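Long-range contact in plasmid Partition par B protein (Enterobacteria phage P1, PDB 1ZX4), which recognises the cis-acting partition sites of the plasmid and controls its partitioning, here as the C-terminal, DNA-binding part of the protein: residues Q46-V55 with F66-G76. Residues are numbered along the deposited sequence; the frame is centred on the assembly and turned at random.
With nucleotides of chain A; nucleotides of chain B.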
loop_
_atom_site.group_PDB
_atom_site.type_symbol
_atom_site.label_atom_id
_atom_site.label_comp_id
_atom_site.label_asym_id
_atom_site.label_seq_id
_atom_site.Cartn_x
_atom_site.Cartn_y
_atom_site.Cartn_z
ATOM N N GLN C 46 34.310 17.882 6.279
ATOM C CA GLN C 46 32.970 18.449 6.307
ATOM C C GLN C 46 32.178 17.879 5.137
ATOM O O GLN C 46 31.024 17.496 5.302
ATOM C CB GLN C 46 33.031 19.962 6.205
ATOM C CG GLN C 46 31.850 20.636 6.837
ATOM C CD GLN C 46 32.188 22.063 7.273
ATOM O OE1 GLN C 46 33.273 22.311 7.805
ATOM N NE2 GLN C 46 31.257 23.001 7.061
ATOM N N ALA C 47 32.815 17.803 3.967
ATOM C CA ALA C 47 32.180 17.265 2.770
ATOM C C ALA C 47 32.074 15.756 2.824
ATOM O O ALA C 47 31.032 15.202 2.503
ATOM C CB ALA C 47 32.961 17.663 1.542
ATOM N N ALA C 48 33.158 15.092 3.223
ATOM C CA ALA C 48 33.185 13.633 3.297
ATOM C C ALA C 48 32.170 13.107 4.301
ATOM O O ALA C 48 32.071 11.897 4.517
ATOM C CB ALA C 48 34.592 13.146 3.660
ATOM N N SER C 49 31.416 14.027 4.898
ATOM C CA SER C 49 30.393 13.682 5.877
ATOM C C SER C 49 29.002 13.778 5.273
ATOM O O SER C 49 28.049 13.277 5.842
ATOM C CB SER C 49 30.435 14.641 7.057
ATOM O OG SER C 49 29.450 15.653 6.885
ATOM N N ALA C 50 28.884 14.450 4.136
ATOM C CA ALA C 50 27.593 14.626 3.488
ATOM C C ALA C 50 26.853 13.305 3.342
ATOM O O ALA C 50 27.428 12.305 2.923
ATOM C CB ALA C 50 27.778 15.280 2.137
ATOM N N PRO C 51 25.554 13.299 3.677
ATOM C CA PRO C 51 24.640 12.155 3.626
ATOM C C PRO C 51 24.751 11.356 2.349
ATOM O O PRO C 51 24.118 11.684 1.350
ATOM C CB PRO C 51 23.267 12.805 3.747
ATOM C CG PRO C 51 23.534 14.019 4.545
ATOM C CD PRO C 51 24.798 14.537 3.929
ATOM N N GLU C 52 25.555 10.309 2.375
ATOM C CA GLU C 52 25.716 9.461 1.206
ATOM C C GLU C 52 24.441 9.449 0.330
ATOM O O GLU C 52 24.492 9.690 -0.880
ATOM C CB GLU C 52 26.022 8.049 1.683
ATOM C CG GLU C 52 26.838 8.003 2.963
ATOM C CD GLU C 52 28.260 7.587 2.695
ATOM O OE1 GLU C 52 28.457 6.505 2.111
ATOM O OE2 GLU C 52 29.192 8.330 3.052
ATOM N N GLU C 53 23.301 9.176 0.963
ATOM C CA GLU C 53 22.008 9.092 0.286
ATOM C C GLU C 53 21.736 10.251 -0.647
ATOM O O GLU C 53 21.518 10.072 -1.849
ATOM C CB GLU C 53 20.880 8.999 1.313
ATOM C CG GLU C 53 20.873 7.704 2.118
ATOM C CD GLU C 53 21.519 7.828 3.499
ATOM O OE1 GLU C 53 22.693 8.247 3.602
ATOM O OE2 GLU C 53 20.842 7.491 4.493
ATOM N N LEU C 54 21.728 11.450 -0.084
ATOM C CA LEU C 54 21.493 12.644 -0.877
ATOM C C LEU C 54 22.572 12.762 -1.956
ATOM O O LEU C 54 22.268 12.869 -3.142
ATOM C CB LEU C 54 21.497 13.872 0.033
ATOM C CG LEU C 54 20.358 13.859 1.050
ATOM C CD1 LEU C 54 20.436 15.081 1.948
ATOM C CD2 LEU C 54 19.045 13.842 0.318
ATOM N N VAL C 55 23.835 12.729 -1.545
ATOM C CA VAL C 55 24.927 12.836 -2.502
ATOM C C VAL C 55 24.633 11.983 -3.729
ATOM O O VAL C 55 24.880 12.405 -4.864
ATOM C CB VAL C 55 26.290 12.363 -1.896
ATOM C CG1 VAL C 55 27.383 12.392 -2.966
ATOM C CG2 VAL C 55 26.680 13.251 -0.725
ATOM N N PHE C 66 31.209 22.277 -2.498
ATOM C CA PHE C 66 31.264 22.075 -1.060
ATOM C C PHE C 66 30.123 22.777 -0.333
ATOM O O PHE C 66 29.359 22.138 0.374
ATOM C CB PHE C 66 32.639 22.538 -0.544
ATOM C CG PHE C 66 32.689 22.779 0.928
ATOM C CD1 PHE C 66 32.290 24.002 1.448
ATOM C CD2 PHE C 66 33.107 21.781 1.802
ATOM C CE1 PHE C 66 32.301 24.243 2.815
ATOM C CE2 PHE C 66 33.125 22.008 3.184
ATOM C CZ PHE C 66 32.720 23.248 3.689
ATOM N N SER C 67 29.975 24.084 -0.519
ATOM C CA SER C 67 28.909 24.835 0.156
ATOM C C SER C 67 27.578 24.110 0.016
ATOM O O SER C 67 26.712 24.163 0.900
ATOM C CB SER C 67 28.797 26.258 -0.398
ATOM O OG SER C 67 28.649 27.206 0.658
ATOM N N ASP C 68 27.474 23.370 -1.081
ATOM C CA ASP C 68 26.261 22.634 -1.391
ATOM C C ASP C 68 26.245 21.523 -0.383
ATOM O O ASP C 68 25.304 21.362 0.388
ATOM C CB ASP C 68 26.338 22.089 -2.819
ATOM C CG ASP C 68 26.480 23.191 -3.846
ATOM O OD1 ASP C 68 25.835 24.243 -3.615
ATOM O OD2 ASP C 68 27.205 23.003 -4.863
ATOM N N TYR C 69 27.345 20.780 -0.378
ATOM C CA TYR C 69 27.540 19.681 0.562
ATOM C C TYR C 69 27.215 20.151 1.979
ATOM O O TYR C 69 26.483 19.501 2.714
ATOM C CB TYR C 69 28.988 19.224 0.566
ATOM C CG TYR C 69 29.407 18.310 -0.544
ATOM C CD1 TYR C 69 29.081 16.968 -0.521
ATOM C CD2 TYR C 69 30.230 18.763 -1.557
ATOM C CE1 TYR C 69 29.586 16.077 -1.477
ATOM C CE2 TYR C 69 30.735 17.887 -2.526
ATOM C CZ TYR C 69 30.417 16.534 -2.478
ATOM O OH TYR C 69 30.966 15.631 -3.387
ATOM N N LYS C 70 27.794 21.279 2.365
ATOM C CA LYS C 70 27.558 21.859 3.673
ATOM C C LYS C 70 26.054 21.914 3.974
ATOM O O LYS C 70 25.647 21.655 5.106
ATOM C CB LYS C 70 28.130 23.269 3.725
ATOM C CG LYS C 70 28.491 23.737 5.124
ATOM C CD LYS C 70 28.387 25.265 5.255
ATOM C CE LYS C 70 29.120 26.022 4.136
ATOM N NZ LYS C 70 28.939 27.504 4.259
ATOM N N THR C 71 25.239 22.260 2.967
ATOM C CA THR C 71 23.771 22.336 3.117
ATOM C C THR C 71 23.139 20.970 2.818
ATOM O O THR C 71 21.993 20.714 3.185
ATOM C CB THR C 71 23.102 23.394 2.160
ATOM O OG1 THR C 71 22.568 22.735 1.001
ATOM C CG2 THR C 71 24.115 24.452 1.708
ATOM N N LEU C 72 23.884 20.109 2.132
ATOM C CA LEU C 72 23.421 18.774 1.811
ATOM C C LEU C 72 23.611 17.981 3.102
ATOM O O LEU C 72 22.713 17.272 3.552
ATOM C CB LEU C 72 24.284 18.185 0.702
ATOM C CG LEU C 72 23.856 16.814 0.199
ATOM C CD1 LEU C 72 22.562 16.972 -0.559
ATOM C CD2 LEU C 72 24.914 16.222 -0.701
ATOM N N CYS C 73 24.792 18.121 3.699
ATOM C CA CYS C 73 25.116 17.443 4.947
ATOM C C CYS C 73 24.339 18.137 6.065
ATOM O O CYS C 73 24.193 17.610 7.165
ATOM C CB CYS C 73 26.641 17.465 5.197
ATOM S SG CYS C 73 27.152 18.482 6.611
ATOM N N ALA C 74 23.818 19.318 5.760
ATOM C CA ALA C 74 23.019 20.062 6.721
ATOM C C ALA C 74 21.607 19.475 6.719
ATOM O O ALA C 74 21.070 19.141 7.767
ATOM C CB ALA C 74 22.974 21.529 6.342
ATOM N N VAL C 75 21.013 19.354 5.532
ATOM C CA VAL C 75 19.670 18.783 5.381
ATOM C C VAL C 75 19.706 17.368 5.953
ATOM O O VAL C 75 18.733 16.887 6.533
ATOM C CB VAL C 75 19.249 18.722 3.883
ATOM C CG1 VAL C 75 18.011 17.880 3.717
ATOM C CG2 VAL C 75 18.986 20.119 3.363
ATOM N N GLY C 76 20.854 16.718 5.789
ATOM C CA GLY C 76 21.030 15.371 6.290
ATOM C C GLY C 76 20.640 15.222 7.747
ATOM O O GLY C 76 19.687 14.516 8.061
ATOM P P DT A 6 31.841 25.951 10.123
ATOM O OP1 DT A 6 30.382 25.749 10.307
ATOM O OP2 DT A 6 32.557 25.238 9.038
ATOM O "O5'" DT A 6 32.098 27.511 10.015
ATOM C "C5'" DT A 6 31.752 28.327 11.108
ATOM C "C4'" DT A 6 32.221 29.738 10.878
ATOM O "O4'" DT A 6 33.662 29.757 10.822
ATOM C "C3'" DT A 6 31.732 30.388 9.591
ATOM O "O3'" DT A 6 31.385 31.733 9.909
ATOM C "C2'" DT A 6 32.943 30.314 8.679
ATOM C "C1'" DT A 6 34.101 30.411 9.645
ATOM N N1 DT A 6 35.373 29.765 9.236
ATOM C C2 DT A 6 36.526 30.529 9.285
ATOM O O2 DT A 6 36.523 31.727 9.549
ATOM N N3 DT A 6 37.689 29.846 9.001
ATOM C C4 DT A 6 37.807 28.519 8.639
ATOM O O4 DT A 6 38.924 28.030 8.406
ATOM C C5 DT A 6 36.558 27.793 8.558
ATOM C C7 DT A 6 36.597 26.356 8.137
ATOM C C6 DT A 6 35.416 28.442 8.860
ATOM P P DT B 16 33.459 25.083 -4.299
ATOM O OP1 DT B 16 33.387 23.639 -4.637
ATOM O OP2 DT B 16 32.752 25.597 -3.090
ATOM O "O5'" DT B 16 34.976 25.509 -4.162
ATOM C "C5'" DT B 16 35.862 25.240 -5.218
ATOM C "C4'" DT B 16 37.224 25.787 -4.894
ATOM O "O4'" DT B 16 37.115 27.227 -4.869
ATOM C "C3'" DT B 16 37.785 25.369 -3.532
ATOM O "O3'" DT B 16 39.120 24.896 -3.692
ATOM C "C2'" DT B 16 37.748 26.650 -2.706
ATOM C "C1'" DT B 16 37.825 27.730 -3.763
ATOM N N1 DT B 16 37.222 29.013 -3.413
ATOM C C2 DT B 16 38.047 30.112 -3.372
ATOM O O2 DT B 16 39.262 30.037 -3.501
ATOM N N3 DT B 16 37.410 31.303 -3.141
ATOM C C4 DT B 16 36.067 31.489 -2.910
ATOM O O4 DT B 16 35.626 32.624 -2.735
ATOM C C5 DT B 16 35.267 30.282 -2.902
ATOM C C7 DT B 16 33.804 30.395 -2.609
ATOM C C6 DT B 16 35.878 29.116 -3.161
#
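Residues 46-55 leave helix 38-48, turn, and enter the short helix 52-55, and their CA atoms come nearest to helix 66-78 at two pairs, Ala47 with Tyr69 (5.7 Å) and Ala50 with Cys73 (4.0 Å). The contact is mostly apolar. Ala47 CB lies over one face of the Tyr69 ring, toward its rim. Ala50 CB meets the edge of that ring, and Val55 CG2 touches the edge too, at CE1. Cys73 CB packs on Ala50. Pro51 CG and CD lie against Leu72 O, and Pro51 CG also against Gly76 CA. The side chains of Leu54 and Leu72 lie alongside each other and point opposite ways. Leu72 has CG trans to its own nitrogen (chi1 -176°), which puts CD1 at Leu54 CB and CD2 at Val55 CG2, the latter pair at 3.5 Å.

At the DNA end, Gln46 CB reaches the edge of the Phe66 ring, 3.6 Å from CE2. The extended Gln46 side chain brings NE2 alongside Lys70 CG, and NE2 donates a bent hydrogen bond (141°) to OP2 of DT6 of chain A, at 3.3 Å. Phe66 N makes a weak bond to OP1 of DT16 of chain B. This end of the contact thus lies between phosphates of DNA chains A and B.

The end of the helix-turn-helix motif and the turn after it pack here on helix 66-78. Arg11 of helix 10-22 bonds to Ala47 O and Ala50 O, Phe86 of helix 83-102 touches Pro51 and Leu54, and helix 108-126 packs against Leu54 and Val75.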